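Local coordinates for putative platelet activating factor (PDB 2HSJ), which is of unknown function but, as a member of the GDSL-like lipase/acylhydrolase family of the SGNH clan, probably hydrolyses ester bonds, at residues R66-T70 against G71-E75; V104-A107 against L108-E112; R148-E151 against K152-N155; Q161-A164 against S165-Q169. All blocks are in the same frame, centred on the assembly; numbering follows the deposited sequence. Where two conformers were deposited one is given.

The four contacts are local and come in series along one chain, within the alpha/beta fold of an SGNH hydrolase, whose core is a parallel sheet. Contact 1 starts helix 70-75, contact 2 lies on helix 104-121, and contacts 3 and 4 open and close helix 150-164, their centres about 20 Å apart. Contact 2 links contacts 1 and 4: its centre is about 12 Å from that of contact 1, touching it through Thr70 and Asn110, and about 13 Å from that of contact 4, touching it through Glu112 and Tyr167. Contact 3 touches none of the rest. Three neighbouring helices are thus tied together, with a magnesium ion at the C-terminal end of helix 150-164.

Contact 1 (R66-T70 against G71-E75); sequences RGYQT and GLLLE
Chi1 of Tyr68, at -123°, lies away from the usual staggered values and carries the ring over the first turn of the helix, while Leu72 holds CG beside its own backbone N (chi1 -59°), which directs CD1 back to within 3.8 Å of Gln69 N. Leu72 CB sits over one ring face, 4.2 Å from the centroid of the Tyr68 ring, a CH-pi contact. On the CE2 side of the ring, Tyr68 CE2 packs 3.7 Å from Leu73 CB, the two side chains crossing at about a right angle. The ring therefore rests on two successive leucines. Gln69 is the N-cap: its carbonyl O accepts from Leu73 N at 3.1 Å in a nearly straight bond (161°), and from Leu72 N only weakly. Thr70 O follows as acceptor for Leu74 N at 3.0 Å, completing the usual start of a helix. The phenol oxygen of Tyr68 is hydrogen-bonded by His80 and Gln21, which should limit the swing of the ring. Thr70 OG1 turns to Asp97 and to Asn110 instead. The turn is thus wedged between helix 3-30, where Gln17 touches both Tyr68 and Leu72, and helix 104-121, whose Ile114 meets Leu73 and Leu74, just after strand 60-64.

Contact 2 (V104-A107 against L108-E112); sequences VNEA and LNNLE
Val104 O to Leu108 N, at 2.9 Å and 165°, opens a ladder of i to i+4 backbone bonds that Asn105, Glu106 and Ala107 carry on to Asn109, Asn110 and Leu111. This is the first part of alpha-helix 104-121 in the SGNH hydrolase fold. On the apolar side, Val104 and Leu108 lie side by side and point the same way; in the conformer modelled here, one of two for Leu108, Val104 CG2 is 4.2 Å from Leu108 CD1. In that conformer Leu108 keeps CG beside its backbone N (chi1 -68°), which lays it back against the preceding turn, 3.2 Å from Val104 O. Trp156 and Ala159 of helix 150-164 pack against this side, Trp156 on Val104 and Ala159 on Leu108. Ala107 touches Trp156 as well as Thr70 of helix 70-75, a small residue between two helices. The polar side is bridged through solvent. Asn110 has its main side-chain partner in Thr70, to which ND2 is hydrogen-bonded, and the same nitrogen also donates to a water at 2.9 Å. That water in turn donates to Glu106 OE2 at 2.5 Å.

Contact 3 (R148-E151 against K152-N155); sequences RSNE and KIQN
The flat amide of Asn150 lies alongside Ile153, both side chains pointing the same way, and its OD1 comes within 4.0 Å of Ile153 CD1. The amide of Asn155 folds back along the helix until its CG is 3.3 Å from Glu151 O, and a water fastens the turn by donating to Glu151 O at 2.7 Å and, weakly, to Asn155 OD1. Beyond the contact, Asn150 ND2 is held by the carbonyl of Val135. These residues form the N-terminal turn of helix 150-164, with Ser149 as N-cap. Its hydroxyl, placed between the backbone N and the carbonyl carbon by a chi1 of 74°, accepts from Lys152 N at 3.1 Å and 165°, the classical capping bond. Lys152 runs its aliphatic chain past the same oxygen, with CG 3.2 Å from Ser149 OG, then stretches out to let NZ bond the carbonyl of Ile147. The regular ladder begins with Ile153 N to Ser149 O at 3.0 Å, and continues with Gln154 N to Asn150 O and Asn155 N to Glu151 O. Ile153 is buried, with Phe176 of helix 176-179 and Ile98 of helix 95-99 packed on it; Asn150 N is hydrogen-bonded to Glu137 OE2.

Contact 4 (Q161-A164 against S165-Q169); sequences QELA and SAYMQ. With MG (magnesium ion), chain P.
Leu163 and Tyr167 meet where helix 150-164 ends and a type I beta turn from Ala164 to Tyr167 leads toward strand 170-173, the last strand of the parallel sheet. Their side chains run at a slant to each other, Leu163 CD1 lying 3.9 Å from Tyr167 CE2. A chi1 of 173° turns the Leu163 branch away from its own N and sets it against helix 104-121, where Leu111 and Ile115 receive it. The Tyr167 ring presents its edge to the backbone, and Leu163 O lies in the ring plane, 3.6 Å from Tyr167 CD2. The same carbonyl accepts from Ala166 N at 3.0 Å. At its far end the Tyr167 hydroxyl is hydrogen-bonded to Glu112 and Gln116 of helix 104-121, which ties the turn to that helix. Ser165 turns back on the last turn, its OG donating to Glu162 O at 2.6 Å, while its backbone N makes only weak bonds to Gln161 O and Glu162 O. The turn itself is closed by a weak bond from Tyr167 N to Ala164 O. This folding brings two carbonyls together, and a magnesium ion also bound by Val170 O bridges them: Ala164 O and Tyr167 O each lie 2.3 Å from the metal. A water that donates to O of Met168 (a selenomethionine) also coordinates the magnesium ion, its oxygen 2.6 Å from the metal.

Contact 1 (R66-T70 against G71-E75)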
loop_
_atom_site.group_PDB
_atom_site.type_symbol
_atom_site.label_atom_id
_atom_site.label_comp_id
_atom_site.label_asym_id
_atom_site.label_seq_id
_atom_site.Cartn_x
_atom_site.Cartn_y
_atom_site.Cartn_z
ATOM N N ARG D 66 25.960 4.388 3.659
ATOM C CA ARG D 66 27.214 3.973 4.281
ATOM C C ARG D 66 28.127 5.160 4.541
ATOM O O ARG D 66 28.173 6.122 3.773
ATOM C CB ARG D 66 27.936 2.976 3.381
ATOM C CG ARG D 66 28.450 3.648 2.066
ATOM C CD ARG D 66 28.730 2.697 0.971
ATOM N NE ARG D 66 27.507 2.124 0.435
ATOM C CZ ARG D 66 27.496 1.358 -0.639
ATOM N NH1 ARG D 66 28.639 1.131 -1.288
ATOM N NH2 ARG D 66 26.365 0.836 -1.071
ATOM N N GLY D 67 28.822 5.089 5.670
ATOM C CA GLY D 67 29.811 6.078 6.027
ATOM C C GLY D 67 29.251 7.431 6.452
ATOM O O GLY D 67 30.026 8.385 6.644
ATOM N N TYR D 68 27.929 7.538 6.633
ATOM C CA TYR D 68 27.341 8.873 6.854
ATOM C C TYR D 68 27.680 9.379 8.247
ATOM O O TYR D 68 27.870 8.599 9.174
ATOM C CB TYR D 68 25.829 8.811 6.748
ATOM C CG TYR D 68 25.196 9.735 5.721
ATOM C CD1 TYR D 68 25.861 10.092 4.534
ATOM C CD2 TYR D 68 23.876 10.191 5.908
ATOM C CE1 TYR D 68 25.211 10.903 3.568
ATOM C CE2 TYR D 68 23.240 10.968 4.959
ATOM C CZ TYR D 68 23.894 11.304 3.811
ATOM O OH TYR D 68 23.261 12.075 2.886
ATOM N N GLN D 69 27.757 10.689 8.341
ATOM C CA GLN D 69 27.998 11.406 9.585
ATOM C C GLN D 69 26.920 12.455 9.682
ATOM O O GLN D 69 26.302 12.805 8.686
ATOM C CB GLN D 69 29.341 12.117 9.558
ATOM C CG GLN D 69 30.528 11.195 9.460
ATOM C CD GLN D 69 31.809 11.969 9.203
ATOM O OE1 GLN D 69 32.509 11.718 8.232
ATOM N NE2 GLN D 69 32.109 12.920 10.066
ATOM N N THR D 70 26.742 13.013 10.876
ATOM C CA THR D 70 25.663 13.988 11.106
ATOM C C THR D 70 25.753 15.195 10.170
ATOM O O THR D 70 24.753 15.687 9.679
ATOM C CB THR D 70 25.599 14.481 12.592
ATOM O OG1 THR D 70 26.796 15.211 12.917
ATOM C CG2 THR D 70 25.380 13.282 13.583
ATOM N N GLY D 71 26.961 15.687 9.920
ATOM C CA GLY D 71 27.107 16.840 9.023
ATOM C C GLY D 71 26.693 16.568 7.583
ATOM O O GLY D 71 26.096 17.435 6.931
ATOM N N LEU D 72 27.002 15.361 7.092
ATOM C CA LEU D 72 26.663 14.997 5.719
ATOM C C LEU D 72 25.149 14.865 5.586
ATOM O O LEU D 72 24.548 15.284 4.579
ATOM C CB LEU D 72 27.321 13.664 5.340
ATOM C CG LEU D 72 28.845 13.591 5.409
ATOM C CD1 LEU D 72 29.306 12.129 5.203
ATOM C CD2 LEU D 72 29.478 14.513 4.372
ATOM N N LEU D 73 24.533 14.307 6.623
ATOM C CA LEU D 73 23.079 14.135 6.620
ATOM C C LEU D 73 22.372 15.476 6.625
ATOM O O LEU D 73 21.432 15.693 5.862
ATOM C CB LEU D 73 22.609 13.267 7.801
ATOM C CG LEU D 73 21.109 13.184 8.076
ATOM C CD1 LEU D 73 20.439 12.596 6.834
ATOM C CD2 LEU D 73 20.844 12.313 9.306
ATOM N N LEU D 74 22.834 16.381 7.476
ATOM C CA LEU D 74 22.236 17.705 7.507
ATOM C C LEU D 74 22.324 18.417 6.149
ATOM O O LEU D 74 21.338 18.964 5.656
ATOM C CB LEU D 74 22.893 18.559 8.603
ATOM C CG LEU D 74 22.410 20.015 8.636
ATOM C CD1 LEU D 74 20.894 20.119 8.918
ATOM C CD2 LEU D 74 23.230 20.810 9.648
ATOM N N GLU D 75 23.507 18.378 5.541
ATOM C CA GLU D 75 23.730 19.039 4.261
ATOM C C GLU D 75 22.821 18.485 3.155
ATOM O O GLU D 75 22.341 19.235 2.295
ATOM C CB GLU D 75 25.199 18.860 3.873
ATOM C CG GLU D 75 25.645 19.677 2.698
ATOM C CD GLU D 75 26.994 19.224 2.158
ATOM O OE1 GLU D 75 27.829 18.721 2.956
ATOM O OE2 GLU D 75 27.210 19.365 0.933
#

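Contact 2 (V104-A107 against L108-E112)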
loop_
_atom_site.group_PDB
_atom_site.type_symbol
_atom_site.label_atom_id
_atom_site.label_comp_id
_atom_site.label_asym_id
_atom_site.label_seq_id
_atom_site.Cartn_x
_atom_site.Cartn_y
_atom_site.Cartn_z
ATOM N N VAL D 104 31.738 16.425 19.933
ATOM C CA VAL D 104 30.367 16.057 20.293
ATOM C C VAL D 104 29.384 17.225 20.141
ATOM O O VAL D 104 28.271 17.048 19.659
ATOM C CB VAL D 104 30.280 15.366 21.687
ATOM C CG1 VAL D 104 30.750 16.292 22.829
ATOM C CG2 VAL D 104 28.871 14.847 21.967
ATOM N N ASN D 105 29.791 18.427 20.544
ATOM C CA ASN D 105 28.944 19.605 20.386
ATOM C C ASN D 105 28.615 19.938 18.930
ATOM O O ASN D 105 27.530 20.443 18.644
ATOM C CB ASN D 105 29.598 20.831 21.023
ATOM C CG ASN D 105 29.540 20.817 22.545
ATOM O OD1 ASN D 105 28.739 20.101 23.153
ATOM N ND2 ASN D 105 30.389 21.628 23.168
ATOM N N GLU D 106 29.549 19.670 18.013
ATOM C CA GLU D 106 29.257 19.846 16.601
ATOM C C GLU D 106 28.230 18.806 16.114
ATOM O O GLU D 106 27.266 19.158 15.443
ATOM C CB GLU D 106 30.543 19.787 15.772
ATOM C CG GLU D 106 30.356 19.943 14.259
ATOM C CD GLU D 106 31.701 19.960 13.525
ATOM O OE1 GLU D 106 32.643 20.634 13.996
ATOM O OE2 GLU D 106 31.817 19.297 12.481
ATOM N N ALA D 107 28.429 17.536 16.465
ATOM C CA ALA D 107 27.434 16.508 16.118
ATOM C C ALA D 107 26.040 16.837 16.680
ATOM O O ALA D 107 25.025 16.675 15.991
ATOM C CB ALA D 107 27.880 15.134 16.590
ATOM N N LEU D 108 25.991 17.259 17.944
ATOM C CA LEU D 108 24.727 17.623 18.575
ATOM C C LEU D 108 24.047 18.771 17.847
ATOM O O LEU D 108 22.859 18.677 17.522
ATOM C CB LEU D 108 24.935 17.992 20.050
ATOM C CG LEU D 108 25.334 16.853 20.987
ATOM C CD1 LEU D 108 25.641 17.424 22.376
ATOM C CD2 LEU D 108 24.280 15.741 21.036
ATOM N N ASN D 109 24.802 19.835 17.569
ATOM C CA ASN D 109 24.254 20.971 16.823
ATOM C C ASN D 109 23.708 20.521 15.481
ATOM O O ASN D 109 22.641 20.974 15.059
ATOM C CB ASN D 109 25.291 22.068 16.596
ATOM C CG ASN D 109 25.547 22.886 17.840
ATOM O OD1 ASN D 109 24.786 22.821 18.807
ATOM N ND2 ASN D 109 26.632 23.652 17.827
ATOM N N ASN D 110 24.420 19.598 14.824
ATOM C CA ASN D 110 23.929 19.040 13.562
ATOM C C ASN D 110 22.596 18.319 13.756
ATOM O O ASN D 110 21.648 18.539 12.998
ATOM C CB ASN D 110 24.948 18.080 12.944
ATOM C CG ASN D 110 26.169 18.788 12.377
ATOM O OD1 ASN D 110 26.146 19.991 12.133
ATOM N ND2 ASN D 110 27.227 18.035 12.152
ATOM N N LEU D 111 22.512 17.486 14.798
ATOM C CA LEU D 111 21.284 16.735 15.059
ATOM C C LEU D 111 20.158 17.669 15.410
ATOM O O LEU D 111 19.021 17.470 14.979
ATOM C CB LEU D 111 21.481 15.725 16.185
ATOM C CG LEU D 111 22.271 14.502 15.784
ATOM C CD1 LEU D 111 22.780 13.778 16.993
ATOM C CD2 LEU D 111 21.392 13.571 14.890
ATOM N N GLU D 112 20.466 18.709 16.199
ATOM C CA GLU D 112 19.430 19.663 16.563
ATOM C C GLU D 112 18.883 20.367 15.330
ATOM O O GLU D 112 17.665 20.513 15.168
ATOM C CB GLU D 112 19.915 20.635 17.630
ATOM C CG GLU D 112 18.762 21.468 18.137
ATOM C CD GLU D 112 19.029 22.134 19.467
ATOM O OE1 GLU D 112 20.215 22.245 19.858
ATOM O OE2 GLU D 112 18.026 22.547 20.109
HETATM O O HOH W 1 29.969 18.267 11.177
#

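Contact 3 (R148-E151 against K152-N155)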
loop_
_atom_site.group_PDB
_atom_site.type_symbol
_atom_site.label_atom_id
_atom_site.label_comp_id
_atom_site.label_asym_id
_atom_site.label_seq_id
_atom_site.Cartn_x
_atom_site.Cartn_y
_atom_site.Cartn_z
ATOM N N ARG D 148 36.663 4.261 18.104
ATOM C CA ARG D 148 35.418 4.194 18.865
ATOM C C ARG D 148 35.649 3.403 20.147
ATOM O O ARG D 148 36.461 2.460 20.180
ATOM C CB ARG D 148 34.344 3.501 18.039
ATOM C CG ARG D 148 34.016 4.174 16.731
ATOM C CD ARG D 148 33.101 3.267 15.893
ATOM N NE ARG D 148 32.835 3.853 14.581
ATOM C CZ ARG D 148 33.712 3.881 13.586
ATOM N NH1 ARG D 148 34.943 3.374 13.733
ATOM N NH2 ARG D 148 33.380 4.431 12.433
ATOM N N SER D 149 34.931 3.786 21.205
ATOM C CA SER D 149 34.934 3.026 22.463
ATOM C C SER D 149 33.544 3.116 23.027
ATOM O O SER D 149 32.806 4.051 22.708
ATOM C CB SER D 149 35.928 3.597 23.470
ATOM O OG SER D 149 35.462 4.813 24.029
ATOM N N ASN D 150 33.176 2.137 23.851
ATOM C CA ASN D 150 31.853 2.140 24.443
ATOM C C ASN D 150 31.669 3.240 25.483
ATOM O O ASN D 150 30.541 3.685 25.706
ATOM C CB ASN D 150 31.489 0.744 24.968
ATOM C CG ASN D 150 31.276 -0.258 23.839
ATOM O OD1 ASN D 150 30.481 -0.002 22.930
ATOM N ND2 ASN D 150 32.009 -1.385 23.873
ATOM N N GLU D 151 32.765 3.707 26.087
ATOM C CA GLU D 151 32.668 4.864 27.000
ATOM C C GLU D 151 32.306 6.141 26.232
ATOM O O GLU D 151 31.445 6.904 26.680
ATOM C CB GLU D 151 33.940 5.054 27.830
ATOM C CG GLU D 151 34.422 3.776 28.535
ATOM C CD GLU D 151 35.455 3.006 27.704
ATOM O OE1 GLU D 151 36.651 3.181 28.016
ATOM O OE2 GLU D 151 35.100 2.257 26.740
ATOM N N LYS D 152 32.931 6.360 25.071
ATOM C CA LYS D 152 32.599 7.511 24.216
ATOM C C LYS D 152 31.155 7.396 23.741
ATOM O O LYS D 152 30.382 8.362 23.816
ATOM C CB LYS D 152 33.482 7.584 22.963
ATOM C CG LYS D 152 34.953 7.886 23.183
ATOM C CD LYS D 152 35.740 7.588 21.898
ATOM C CE LYS D 152 37.216 8.028 22.010
ATOM N NZ LYS D 152 37.923 7.984 20.677
ATOM N N ILE D 153 30.801 6.212 23.246
ATOM C CA ILE D 153 29.438 5.983 22.728
ATOM C C ILE D 153 28.392 6.261 23.820
ATOM O O ILE D 153 27.411 6.953 23.562
ATOM C CB ILE D 153 29.281 4.576 22.124
ATOM C CG1 ILE D 153 30.066 4.513 20.801
ATOM C CG2 ILE D 153 27.828 4.248 21.875
ATOM C CD1 ILE D 153 30.421 3.122 20.359
ATOM N N GLN D 154 28.615 5.738 25.025
ATOM C CA GLN D 154 27.711 6.007 26.155
ATOM C C GLN D 154 27.626 7.508 26.510
ATOM O O GLN D 154 26.550 7.998 26.814
ATOM C CB GLN D 154 28.107 5.168 27.367
ATOM C CG GLN D 154 27.702 3.720 27.199
ATOM C CD GLN D 154 28.116 2.838 28.367
ATOM O OE1 GLN D 154 29.309 2.618 28.610
ATOM N NE2 GLN D 154 27.130 2.304 29.080
ATOM N N ASN D 155 28.747 8.229 26.442
ATOM C CA ASN D 155 28.724 9.684 26.665
ATOM C C ASN D 155 27.918 10.425 25.591
ATOM O O ASN D 155 27.149 11.348 25.893
ATOM C CB ASN D 155 30.144 10.247 26.775
ATOM C CG ASN D 155 30.827 9.819 28.057
ATOM O OD1 ASN D 155 30.162 9.495 29.043
ATOM N ND2 ASN D 155 32.157 9.820 28.058
HETATM O O HOH W 2 30.732 6.801 29.318
#

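Contact 4 (Q161-A164 against S165-Q169)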
loop_
_atom_site.group_PDB
_atom_site.type_symbol
_atom_site.label_atom_id
_atom_site.label_comp_id
_atom_site.label_asym_id
_atom_site.label_seq_id
_atom_site.Cartn_x
_atom_site.Cartn_y
_atom_site.Cartn_z
ATOM N N GLN D 161 20.130 11.758 24.545
ATOM C CA GLN D 161 18.970 11.664 25.435
ATOM C C GLN D 161 18.545 13.058 25.902
ATOM O O GLN D 161 17.337 13.362 25.988
ATOM C CB GLN D 161 19.272 10.763 26.626
ATOM C CG GLN D 161 18.075 10.472 27.522
ATOM C CD GLN D 161 18.450 9.553 28.677
ATOM O OE1 GLN D 161 19.437 9.792 29.381
ATOM N NE2 GLN D 161 17.655 8.508 28.887
ATOM N N GLU D 162 19.523 13.916 26.192
ATOM C CA GLU D 162 19.235 15.276 26.662
ATOM C C GLU D 162 18.646 16.123 25.532
ATOM O O GLU D 162 17.687 16.892 25.738
ATOM C CB GLU D 162 20.503 15.886 27.256
ATOM C CG GLU D 162 20.916 15.140 28.536
ATOM C CD GLU D 162 22.225 15.620 29.146
ATOM O OE1 GLU D 162 23.065 16.196 28.413
ATOM O OE2 GLU D 162 22.410 15.395 30.373
ATOM N N LEU D 163 19.168 15.932 24.321
ATOM C CA LEU D 163 18.644 16.634 23.159
ATOM C C LEU D 163 17.168 16.214 22.937
ATOM O O LEU D 163 16.305 17.058 22.717
ATOM C CB LEU D 163 19.530 16.386 21.915
ATOM C CG LEU D 163 18.977 16.945 20.605
ATOM C CD1 LEU D 163 18.756 18.439 20.634
ATOM C CD2 LEU D 163 19.888 16.535 19.416
ATOM N N ALA D 164 16.898 14.919 23.029
ATOM C CA ALA D 164 15.533 14.455 22.833
ATOM C C ALA D 164 14.550 15.081 23.823
ATOM O O ALA D 164 13.379 15.263 23.495
ATOM C CB ALA D 164 15.451 12.934 22.884
ATOM N N SER D 165 15.028 15.359 25.026
ATOM C CA SER D 165 14.126 15.872 26.075
ATOM C C SER D 165 13.667 17.301 25.786
ATOM O O SER D 165 12.776 17.810 26.463
ATOM C CB SER D 165 14.815 15.834 27.440
ATOM O OG SER D 165 15.821 16.827 27.549
ATOM N N ALA D 166 14.297 17.949 24.809
ATOM C CA ALA D 166 13.978 19.350 24.485
ATOM C C ALA D 166 12.940 19.492 23.369
ATOM O O ALA D 166 12.596 20.622 23.004
ATOM C CB ALA D 166 15.267 20.111 24.103
ATOM N N TYR D 167 12.459 18.368 22.828
ATOM C CA TYR D 167 11.500 18.380 21.712
ATOM C C TYR D 167 10.405 17.354 21.987
ATOM O O TYR D 167 10.706 16.166 22.143
ATOM C CB TYR D 167 12.212 18.067 20.364
ATOM C CG TYR D 167 13.156 19.184 19.975
ATOM C CD1 TYR D 167 12.680 20.284 19.269
ATOM C CD2 TYR D 167 14.498 19.172 20.357
ATOM C CE1 TYR D 167 13.512 21.357 18.956
ATOM C CE2 TYR D 167 15.351 20.234 20.048
ATOM C CZ TYR D 167 14.847 21.333 19.346
ATOM O OH TYR D 167 15.670 22.406 19.047
HETATM N N MSE D 168 9.135 17.766 22.036
HETATM C CA MSE D 168 8.063 16.806 22.299
HETATM C C MSE D 168 7.987 15.705 21.230
HETATM O O MSE D 168 7.582 14.575 21.521
HETATM C CB MSE D 168 6.696 17.497 22.374
HETATM C CG MSE D 168 6.516 18.364 23.614
HETATM SE SE MSE D 168 6.788 17.428 25.351
HETATM C CE MSE D 168 5.444 15.989 25.166
ATOM N N GLN D 169 8.356 16.045 19.999
ATOM C CA GLN D 169 8.205 15.058 18.923
ATOM C C GLN D 169 9.373 14.078 18.808
ATOM O O GLN D 169 9.323 13.149 17.973
ATOM C CB GLN D 169 7.964 15.763 17.601
ATOM C CG GLN D 169 9.177 16.460 17.066
ATOM C CD GLN D 169 9.415 17.893 17.609
ATOM O OE1 GLN D 169 8.915 18.316 18.682
ATOM N NE2 GLN D 169 10.203 18.647 16.851
HETATM MG MG MG P . 11.221 14.461 23.635
HETATM O O HOH W 3 8.791 13.617 23.812
#